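Gamma-glutamyltranspeptidase (PDB 6J3A) probably transfers or hydrolyses gamma-glutamyl groups, as an LmbA-like homologue of the gamma-glutamyltranspeptidases in the Ntn-hydrolase superfamily. Local coordinates at residues Thr484-Phe498 with Gln506-Ala518. Residues are numbered along the deposited sequence; the frame is centred on the assembly and turned at random.
Sequences TPSIALRDGIPVMAF and QDQWQLHFFLAVA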
ATOM      1  N   THR A 484     -20.733  -2.918 -12.066  1.00 25.69           N
ATOM      2  CA  THR A 484     -21.128  -4.139 -11.408  1.00 24.33           C
ATOM      3  C   THR A 484     -20.251  -4.498 -10.207  1.00 24.12           C
ATOM      4  O   THR A 484     -19.358  -5.352 -10.299  1.00 23.79           O
ATOM      5  CB  THR A 484     -21.211  -5.303 -12.417  1.00 24.03           C
ATOM      6  OG1 THR A 484     -21.525  -6.505 -11.715  1.00 23.06           O
ATOM      7  CG2 THR A 484     -19.913  -5.475 -13.225  1.00 23.81           C
ATOM      8  N   PRO A 485     -20.532  -3.877  -9.051  1.00 23.89           N
ATOM      9  CA  PRO A 485     -19.834  -4.284  -7.828  1.00 24.14           C
ATOM     10  C   PRO A 485     -20.322  -5.640  -7.310  1.00 24.05           C
ATOM     11  O   PRO A 485     -21.348  -6.151  -7.772  1.00 24.06           O
ATOM     12  CB  PRO A 485     -20.168  -3.165  -6.831  1.00 24.15           C
ATOM     13  CG  PRO A 485     -21.441  -2.572  -7.319  1.00 24.21           C
ATOM     14  CD  PRO A 485     -21.554  -2.846  -8.794  1.00 24.30           C
ATOM     15  N   SER A 486     -19.598  -6.193  -6.343  1.00 23.66           N
ATOM     16  CA  SER A 486     -19.906  -7.506  -5.769  1.00 24.42           C
ATOM     17  C   SER A 486     -19.815  -7.485  -4.259  1.00 24.48           C
ATOM     18  O   SER A 486     -19.011  -6.744  -3.675  1.00 24.47           O
ATOM     19  CB  SER A 486     -18.929  -8.570  -6.275  1.00 24.71           C
ATOM     20  OG  SER A 486     -18.819  -8.546  -7.687  1.00 25.12           O
ATOM     21  N   ILE A 487     -20.661  -8.294  -3.637  1.00 24.22           N
ATOM     22  CA  ILE A 487     -20.495  -8.680  -2.246  1.00 25.01           C
ATOM     23  C   ILE A 487     -20.647 -10.200  -2.176  1.00 25.34           C
ATOM     24  O   ILE A 487     -21.563 -10.767  -2.764  1.00 25.33           O
ATOM     25  CB  ILE A 487     -21.482  -7.936  -1.312  1.00 25.06           C
ATOM     26  CG1 ILE A 487     -21.024  -6.486  -1.132  1.00 25.39           C
ATOM     27  CG2 ILE A 487     -21.569  -8.632   0.047  1.00 24.95           C
ATOM     28  CD1 ILE A 487     -21.833  -5.658  -0.153  1.00 25.99           C
ATOM     29  N   ALA A 488     -19.739 -10.862  -1.467  1.00 26.82           N
ATOM     30  CA  ALA A 488     -19.804 -12.318  -1.316  1.00 28.43           C
ATOM     31  C   ALA A 488     -20.112 -12.696   0.113  1.00 29.55           C
ATOM     32  O   ALA A 488     -19.540 -12.143   1.043  1.00 29.69           O
ATOM     33  CB  ALA A 488     -18.519 -12.987  -1.771  1.00 28.38           C
ATOM     34  N   LEU A 489     -21.049 -13.627   0.261  1.00 31.70           N
ATOM     35  CA  LEU A 489     -21.363 -14.256   1.534  1.00 32.80           C
ATOM     36  C   LEU A 489     -20.721 -15.643   1.607  1.00 33.75           C
ATOM     37  O   LEU A 489     -20.515 -16.301   0.579  1.00 31.88           O
ATOM     38  CB  LEU A 489     -22.879 -14.378   1.718  1.00 33.22           C
ATOM     39  CG  LEU A 489     -23.773 -13.227   1.245  1.00 33.37           C
ATOM     40  CD1 LEU A 489     -25.229 -13.479   1.605  1.00 33.23           C
ATOM     41  CD2 LEU A 489     -23.326 -11.914   1.855  1.00 33.39           C
ATOM     42  N   ARG A 490     -20.396 -16.068   2.822  1.00 35.45           N
ATOM     43  CA  ARG A 490     -19.998 -17.453   3.091  1.00 37.54           C
ATOM     44  C   ARG A 490     -20.927 -17.932   4.188  1.00 37.75           C
ATOM     45  O   ARG A 490     -20.956 -17.331   5.263  1.00 38.15           O
ATOM     46  CB  ARG A 490     -18.533 -17.523   3.531  1.00 38.70           C
ATOM     47  CG  ARG A 490     -17.998 -18.916   3.814  1.00 39.48           C
ATOM     48  CD  ARG A 490     -17.780 -19.705   2.537  1.00 41.68           C
ATOM     49  NE  ARG A 490     -17.169 -21.012   2.810  1.00 43.74           N
ATOM     50  CZ  ARG A 490     -17.804 -22.084   3.301  1.00 44.01           C
ATOM     51  NH1 ARG A 490     -19.109 -22.059   3.593  1.00 44.72           N
ATOM     52  NH2 ARG A 490     -17.119 -23.208   3.508  1.00 43.81           N
ATOM     53  N   ASP A 491     -21.706 -18.980   3.899  1.00 39.36           N
ATOM     54  CA  ASP A 491     -22.723 -19.499   4.825  1.00 40.27           C
ATOM     55  C   ASP A 491     -23.740 -18.397   5.216  1.00 39.88           C
ATOM     56  O   ASP A 491     -24.188 -18.301   6.370  1.00 38.39           O
ATOM     57  CB  ASP A 491     -22.034 -20.106   6.068  1.00 42.24           C
ATOM     58  CG  ASP A 491     -22.612 -21.459   6.486  1.00 43.68           C
ATOM     59  OD1 ASP A 491     -22.944 -22.297   5.622  1.00 44.43           O
ATOM     60  OD2 ASP A 491     -22.691 -21.700   7.707  1.00 45.46           O
ATOM     61  N   GLY A 492     -24.089 -17.566   4.236  1.00 38.13           N
ATOM     62  CA  GLY A 492     -25.075 -16.501   4.424  1.00 37.93           C
ATOM     63  C   GLY A 492     -24.620 -15.286   5.208  1.00 37.77           C
ATOM     64  O   GLY A 492     -25.447 -14.435   5.556  1.00 37.67           O
ATOM     65  N   ILE A 493     -23.315 -15.193   5.468  1.00 36.44           N
ATOM     66  CA  ILE A 493     -22.734 -14.074   6.209  1.00 35.42           C
ATOM     67  C   ILE A 493     -21.849 -13.271   5.258  1.00 33.34           C
ATOM     68  O   ILE A 493     -21.041 -13.853   4.535  1.00 32.57           O
ATOM     69  CB  ILE A 493     -21.908 -14.540   7.435  1.00 35.67           C
ATOM     70  CG1 ILE A 493     -22.822 -15.223   8.459  1.00 35.29           C
ATOM     71  CG2 ILE A 493     -21.209 -13.350   8.102  1.00 34.74           C
ATOM     72  CD1 ILE A 493     -22.087 -15.982   9.540  1.00 35.61           C
ATOM     73  N   PRO A 494     -21.983 -11.934   5.270  1.00 32.08           N
ATOM     74  CA  PRO A 494     -21.107 -11.100   4.440  1.00 31.71           C
ATOM     75  C   PRO A 494     -19.634 -11.219   4.847  1.00 31.09           C
ATOM     76  O   PRO A 494     -19.291 -10.897   5.984  1.00 30.80           O
ATOM     77  CB  PRO A 494     -21.638  -9.674   4.687  1.00 31.51           C
ATOM     78  CG  PRO A 494     -23.029  -9.857   5.183  1.00 31.74           C
ATOM     79  CD  PRO A 494     -22.973 -11.117   5.997  1.00 32.09           C
ATOM     80  N   VAL A 495     -18.796 -11.725   3.937  1.00 30.39           N
ATOM     81  CA  VAL A 495     -17.332 -11.805   4.158  1.00 29.17           C
ATOM     82  C   VAL A 495     -16.432 -10.986   3.241  1.00 28.58           C
ATOM     83  O   VAL A 495     -15.315 -10.705   3.639  1.00 29.05           O
ATOM     84  CB  VAL A 495     -16.768 -13.247   4.095  1.00 29.38           C
ATOM     85  CG1 VAL A 495     -17.408 -14.110   5.161  1.00 29.76           C
ATOM     86  CG2 VAL A 495     -16.914 -13.872   2.710  1.00 29.57           C
ATOM     87  N   MET A 496     -16.865 -10.655   2.027  1.00 27.26           N
ATOM     88  CA  MET A 496     -15.974 -10.023   1.040  1.00 27.49           C
ATOM     89  C   MET A 496     -16.763  -9.011   0.206  1.00 28.99           C
ATOM     90  O   MET A 496     -17.900  -9.267  -0.192  1.00 29.86           O
ATOM     91  CB  MET A 496     -15.291 -11.080   0.143  1.00 26.42           C
ATOM     92  CG  MET A 496     -14.205 -10.541  -0.784  1.00 25.97           C
ATOM     93  SD  MET A 496     -13.119 -11.789  -1.537  1.00 26.90           S
ATOM     94  CE  MET A 496     -14.317 -12.723  -2.491  1.00 27.87           C
ATOM     95  N   ALA A 497     -16.155  -7.853  -0.022  1.00 29.41           N
ATOM     96  CA  ALA A 497     -16.737  -6.781  -0.821  1.00 29.15           C
ATOM     97  C   ALA A 497     -15.671  -6.392  -1.804  1.00 29.31           C
ATOM     98  O   ALA A 497     -14.554  -6.060  -1.409  1.00 29.24           O
ATOM     99  CB  ALA A 497     -17.100  -5.589   0.052  1.00 28.95           C
ATOM    100  N   PHE A 498     -16.018  -6.416  -3.082  1.00 30.01           N
ATOM    101  CA  PHE A 498     -15.029  -6.278  -4.131  1.00 29.95           C
ATOM    102  C   PHE A 498     -15.609  -5.713  -5.427  1.00 29.75           C
ATOM    103  O   PHE A 498     -16.822  -5.515  -5.568  1.00 28.19           O
ATOM    104  CB  PHE A 498     -14.305  -7.625  -4.346  1.00 30.24           C
ATOM    105  CG  PHE A 498     -15.199  -8.754  -4.769  1.00 30.22           C
ATOM    106  CD1 PHE A 498     -16.073  -9.348  -3.868  1.00 30.85           C
ATOM    107  CD2 PHE A 498     -15.140  -9.256  -6.067  1.00 30.42           C
ATOM    108  CE1 PHE A 498     -16.888 -10.405  -4.258  1.00 30.68           C
ATOM    109  CE2 PHE A 498     -15.951 -10.313  -6.463  1.00 30.22           C
ATOM    110  CZ  PHE A 498     -16.819 -10.894  -5.553  1.00 30.01           C
ATOM    111  N   GLN A 506     -15.330  -6.266 -16.589  1.00 29.05           N
ATOM    112  CA  GLN A 506     -15.614  -6.167 -15.141  1.00 28.13           C
ATOM    113  C   GLN A 506     -16.017  -7.485 -14.480  1.00 27.92           C
ATOM    114  O   GLN A 506     -15.375  -7.920 -13.522  1.00 27.42           O
ATOM    115  CB  GLN A 506     -16.717  -5.142 -14.861  1.00 27.77           C
ATOM    116  CG  GLN A 506     -16.285  -3.692 -14.948  1.00 27.40           C
ATOM    117  CD  GLN A 506     -17.138  -2.759 -14.105  1.00 28.07           C
ATOM    118  OE1 GLN A 506     -17.372  -1.605 -14.484  1.00 30.22           O
ATOM    119  NE2 GLN A 506     -17.581  -3.236 -12.951  1.00 26.15           N
ATOM    120  N   ASP A 507     -17.085  -8.100 -14.988  1.00 27.55           N
ATOM    121  CA  ASP A 507     -17.554  -9.385 -14.460  1.00 28.02           C
ATOM    122  C   ASP A 507     -16.925 -10.615 -15.131  1.00 28.93           C
ATOM    123  O   ASP A 507     -17.418 -11.731 -14.946  1.00 30.59           O
ATOM    124  CB  ASP A 507     -19.085  -9.491 -14.523  1.00 27.99           C
ATOM    125  CG  ASP A 507     -19.776  -8.902 -13.304  1.00 27.39           C
ATOM    126  OD1 ASP A 507     -19.172  -8.827 -12.210  1.00 26.27           O
ATOM    127  OD2 ASP A 507     -20.957  -8.528 -13.456  1.00 26.55           O
ATOM    128  N   GLN A 508     -15.870 -10.423 -15.916  1.00 27.74           N
ATOM    129  CA  GLN A 508     -14.991 -11.529 -16.291  1.00 28.20           C
ATOM    130  C   GLN A 508     -13.873 -11.589 -15.250  1.00 28.64           C
ATOM    131  O   GLN A 508     -13.610 -12.620 -14.611  1.00 28.49           O
ATOM    132  CB  GLN A 508     -14.406 -11.323 -17.690  1.00 27.86           C
ATOM    133  CG  GLN A 508     -15.430 -11.038 -18.779  1.00 27.76           C
ATOM    134  CD  GLN A 508     -14.816 -11.090 -20.171  1.00 28.48           C
ATOM    135  OE1 GLN A 508     -14.198 -12.095 -20.550  1.00 28.79           O
ATOM    136  NE2 GLN A 508     -14.973 -10.007 -20.943  1.00 27.56           N
ATOM    137  N   TRP A 509     -13.230 -10.448 -15.072  1.00 29.33           N
ATOM    138  CA  TRP A 509     -12.121 -10.330 -14.151  1.00 29.90           C
ATOM    139  C   TRP A 509     -12.543 -10.679 -12.732  1.00 29.95           C
ATOM    140  O   TRP A 509     -11.829 -11.396 -12.035  1.00 31.21           O
ATOM    141  CB  TRP A 509     -11.546  -8.912 -14.209  1.00 29.20           C
ATOM    142  CG  TRP A 509     -10.754  -8.603 -15.457  1.00 28.10           C
ATOM    143  CD1 TRP A 509     -10.112  -9.490 -16.295  1.00 27.75           C
ATOM    144  CD2 TRP A 509     -10.473  -7.301 -15.968  1.00 28.06           C
ATOM    145  NE1 TRP A 509      -9.482  -8.809 -17.316  1.00 27.53           N
ATOM    146  CE2 TRP A 509      -9.676  -7.465 -17.130  1.00 27.53           C
ATOM    147  CE3 TRP A 509     -10.826  -6.001 -15.559  1.00 27.83           C
ATOM    148  CZ2 TRP A 509      -9.237  -6.382 -17.888  1.00 27.32           C
ATOM    149  CZ3 TRP A 509     -10.377  -4.927 -16.300  1.00 27.05           C
ATOM    150  CH2 TRP A 509      -9.596  -5.122 -17.460  1.00 27.79           C
ATOM    151  N   GLN A 510     -13.711 -10.187 -12.330  1.00 29.51           N
ATOM    152  CA  GLN A 510     -14.258 -10.491 -11.013  1.00 29.54           C
ATOM    153  C   GLN A 510     -14.569 -11.971 -10.838  1.00 30.87           C
ATOM    154  O   GLN A 510     -14.314 -12.519  -9.766  1.00 31.76           O
ATOM    155  CB  GLN A 510     -15.517  -9.672 -10.728  1.00 28.62           C
ATOM    156  CG  GLN A 510     -15.230  -8.280 -10.231  1.00 27.88           C
ATOM    157  CD  GLN A 510     -16.473  -7.425 -10.152  1.00 28.63           C
ATOM    158  OE1 GLN A 510     -16.988  -6.944 -11.178  1.00 29.84           O
ATOM    159  NE2 GLN A 510     -16.966  -7.217  -8.931  1.00 27.31           N
ATOM    160  N   LEU A 511     -15.134 -12.608 -11.867  1.00 31.51           N
ATOM    161  CA  LEU A 511     -15.366 -14.052 -11.813  1.00 31.29           C
ATOM    162  C   LEU A 511     -14.057 -14.795 -11.582  1.00 29.76           C
ATOM    163  O   LEU A 511     -13.995 -15.680 -10.733  1.00 28.31           O
ATOM    164  CB  LEU A 511     -16.029 -14.599 -13.078  1.00 32.50           C
ATOM    165  CG  LEU A 511     -16.258 -16.120 -12.915  1.00 33.80           C
ATOM    166  CD1 LEU A 511     -17.639 -16.402 -12.357  1.00 34.27           C
ATOM    167  CD2 LEU A 511     -15.997 -16.894 -14.194  1.00 34.30           C
ATOM    168  N   HIS A 512     -13.017 -14.432 -12.327  1.00 28.75           N
ATOM    169  CA  HIS A 512     -11.724 -15.113 -12.174  1.00 27.78           C
ATOM    170  C   HIS A 512     -11.198 -14.888 -10.752  1.00 26.88           C
ATOM    171  O   HIS A 512     -10.813 -15.839 -10.056  1.00 26.90           O
ATOM    172  CB  HIS A 512     -10.710 -14.663 -13.237  1.00 27.43           C
ATOM    173  CG  HIS A 512     -11.276 -14.609 -14.623  1.00 26.43           C
ATOM    174  ND1 HIS A 512     -12.310 -15.420 -15.027  1.00 26.19           N
ATOM    175  CD2 HIS A 512     -10.976 -13.826 -15.685  1.00 25.45           C
ATOM    176  CE1 HIS A 512     -12.617 -15.144 -16.282  1.00 25.75           C
ATOM    177  NE2 HIS A 512     -11.821 -14.179 -16.704  1.00 25.06           N
ATOM    178  N   PHE A 513     -11.243 -13.637 -10.311  1.00 25.57           N
ATOM    179  CA  PHE A 513     -10.834 -13.266  -8.954  1.00 25.19           C
ATOM    180  C   PHE A 513     -11.572 -14.044  -7.867  1.00 25.87           C
ATOM    181  O   PHE A 513     -10.938 -14.695  -7.036  1.00 25.72           O
ATOM    182  CB  PHE A 513     -11.073 -11.778  -8.756  1.00 24.57           C
ATOM    183  CG  PHE A 513     -10.969 -11.326  -7.341  1.00 23.23           C
ATOM    184  CD1 PHE A 513      -9.738 -11.232  -6.727  1.00 23.14           C
ATOM    185  CD2 PHE A 513     -12.104 -10.976  -6.628  1.00 22.94           C
ATOM    186  CE1 PHE A 513      -9.634 -10.796  -5.418  1.00 23.28           C
ATOM    187  CE2 PHE A 513     -12.010 -10.539  -5.321  1.00 22.72           C
ATOM    188  CZ  PHE A 513     -10.773 -10.447  -4.714  1.00 22.98           C
ATOM    189  N   PHE A 514     -12.901 -13.964  -7.881  1.00 26.62           N
ATOM    190  CA  PHE A 514     -13.729 -14.621  -6.868  1.00 27.88           C
ATOM    191  C   PHE A 514     -13.493 -16.123  -6.786  1.00 27.89           C
ATOM    192  O   PHE A 514     -13.433 -16.669  -5.687  1.00 27.33           O
ATOM    193  CB  PHE A 514     -15.208 -14.372  -7.114  1.00 29.19           C
ATOM    194  CG  PHE A 514     -16.113 -15.219  -6.258  1.00 30.03           C
ATOM    195  CD1 PHE A 514     -16.505 -14.779  -4.997  1.00 30.11           C
ATOM    196  CD2 PHE A 514     -16.569 -16.453  -6.716  1.00 30.46           C
ATOM    197  CE1 PHE A 514     -17.340 -15.550  -4.213  1.00 31.20           C
ATOM    198  CE2 PHE A 514     -17.400 -17.231  -5.934  1.00 31.03           C
ATOM    199  CZ  PHE A 514     -17.787 -16.779  -4.681  1.00 31.66           C
ATOM    200  N   LEU A 515     -13.391 -16.788  -7.934  1.00 28.37           N
ATOM    201  CA  LEU A 515     -13.032 -18.219  -7.946  1.00 29.48           C
ATOM    202  C   LEU A 515     -11.630 -18.466  -7.368  1.00 30.19           C
ATOM    203  O   LEU A 515     -11.412 -19.404  -6.585  1.00 31.00           O
ATOM    204  CB  LEU A 515     -13.139 -18.823  -9.357  1.00 29.52           C
ATOM    205  CG  LEU A 515     -14.549 -18.962  -9.953  1.00 29.52           C
ATOM    206  CD1 LEU A 515     -14.479 -19.566 -11.345  1.00 29.58           C
ATOM    207  CD2 LEU A 515     -15.467 -19.798  -9.083  1.00 29.86           C
ATOM    208  N   ALA A 516     -10.680 -17.623  -7.741  1.00 30.39           N
ATOM    209  CA  ALA A 516      -9.351 -17.727  -7.160  1.00 29.88           C
ATOM    210  C   ALA A 516      -9.412 -17.594  -5.635  1.00 29.66           C
ATOM    211  O   ALA A 516      -8.830 -18.416  -4.933  1.00 32.86           O
ATOM    212  CB  ALA A 516      -8.418 -16.702  -7.764  1.00 29.44           C
ATOM    213  N   VAL A 517     -10.151 -16.610  -5.125  1.00 27.65           N
ATOM    214  CA  VAL A 517     -10.295 -16.447  -3.670  1.00 27.21           C
ATOM    215  C   VAL A 517     -10.820 -17.729  -3.009  1.00 28.03           C
ATOM    216  O   VAL A 517     -10.330 -18.145  -1.969  1.00 28.73           O
ATOM    217  CB  VAL A 517     -11.231 -15.277  -3.287  1.00 26.46           C
ATOM    218  CG1 VAL A 517     -11.456 -15.233  -1.776  1.00 26.13           C
ATOM    219  CG2 VAL A 517     -10.670 -13.943  -3.766  1.00 26.21           C
ATOM    220  N   ALA A 518     -11.824 -18.342  -3.622  1.00 29.68           N
ATOM    221  CA  ALA A 518     -12.456 -19.539  -3.074  1.00 29.91           C
ATOM    222  C   ALA A 518     -11.615 -20.800  -3.257  1.00 31.37           C
ATOM    223  O   ALA A 518     -11.726 -21.721  -2.451  1.00 33.13           O
ATOM    224  CB  ALA A 518     -13.809 -19.731  -3.710  1.00 29.89           C
TER
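A beta-hairpin, strands 486-490 and 493-498 joined by a type I' turn, carries helix 506-518 across one face, hydrophobic where Met-496 and Phe-498 meet Phe-513, Phe-514 and Val-517. Phe-498 CG sits between the backbone N and the carbonyl carbon (chi1 61°), which turns the ring back over Ser-486 of the partner strand, with its outer side toward the helix. Its CD2 comes to 3.5 Å from Phe-513 CE2, at the edge of that ring, with the two planes inclined at 51°; the far corner, CZ, lies 3.9 Å from Phe-514 CD1. Ser-486 CB lies against one face of the Phe-498 ring, toward its rim; a small residue suits this position. Met-496, flexible enough to bend at its last torsion, meets Val-517 tip to tip, SD to CG1 at 3.8 Å, and makes an oblique Met-aromatic contact with Phe-513. Ala-488, with only a CB, lets the edge of the Phe-514 ring come close, CE1 at 3.7 Å; it also faces Val-495 and Met-496 in a classic beta bulge, its O accepting from both N atoms. The axes of strand 493-498 and helix 506-518 run roughly antiparallel and approach to 11.2 Å, in the layered alpha/beta architecture of the Ntn-hydrolase fold. Near the start of the helix the contact turns polar. Thr-484 OG1 donates to Asp-507 OD2 over 2.7 Å, meeting the syn side but 27° out of the carboxylate plane. Lys-272 gathers this buried corner, salt-bridged to Asp-507 OD1 and hydrogen-bonded to Thr-484 OG1 and Ser-486 OG. An asparagine in place of Asp-507 would probably leave the Lys-272 ammonium without this carboxylate to balance it. The Gln-510 side chain crosses the Phe-498 ring beside Thr-484 and Ser-486, its amide plane nearly perpendicular to the ring.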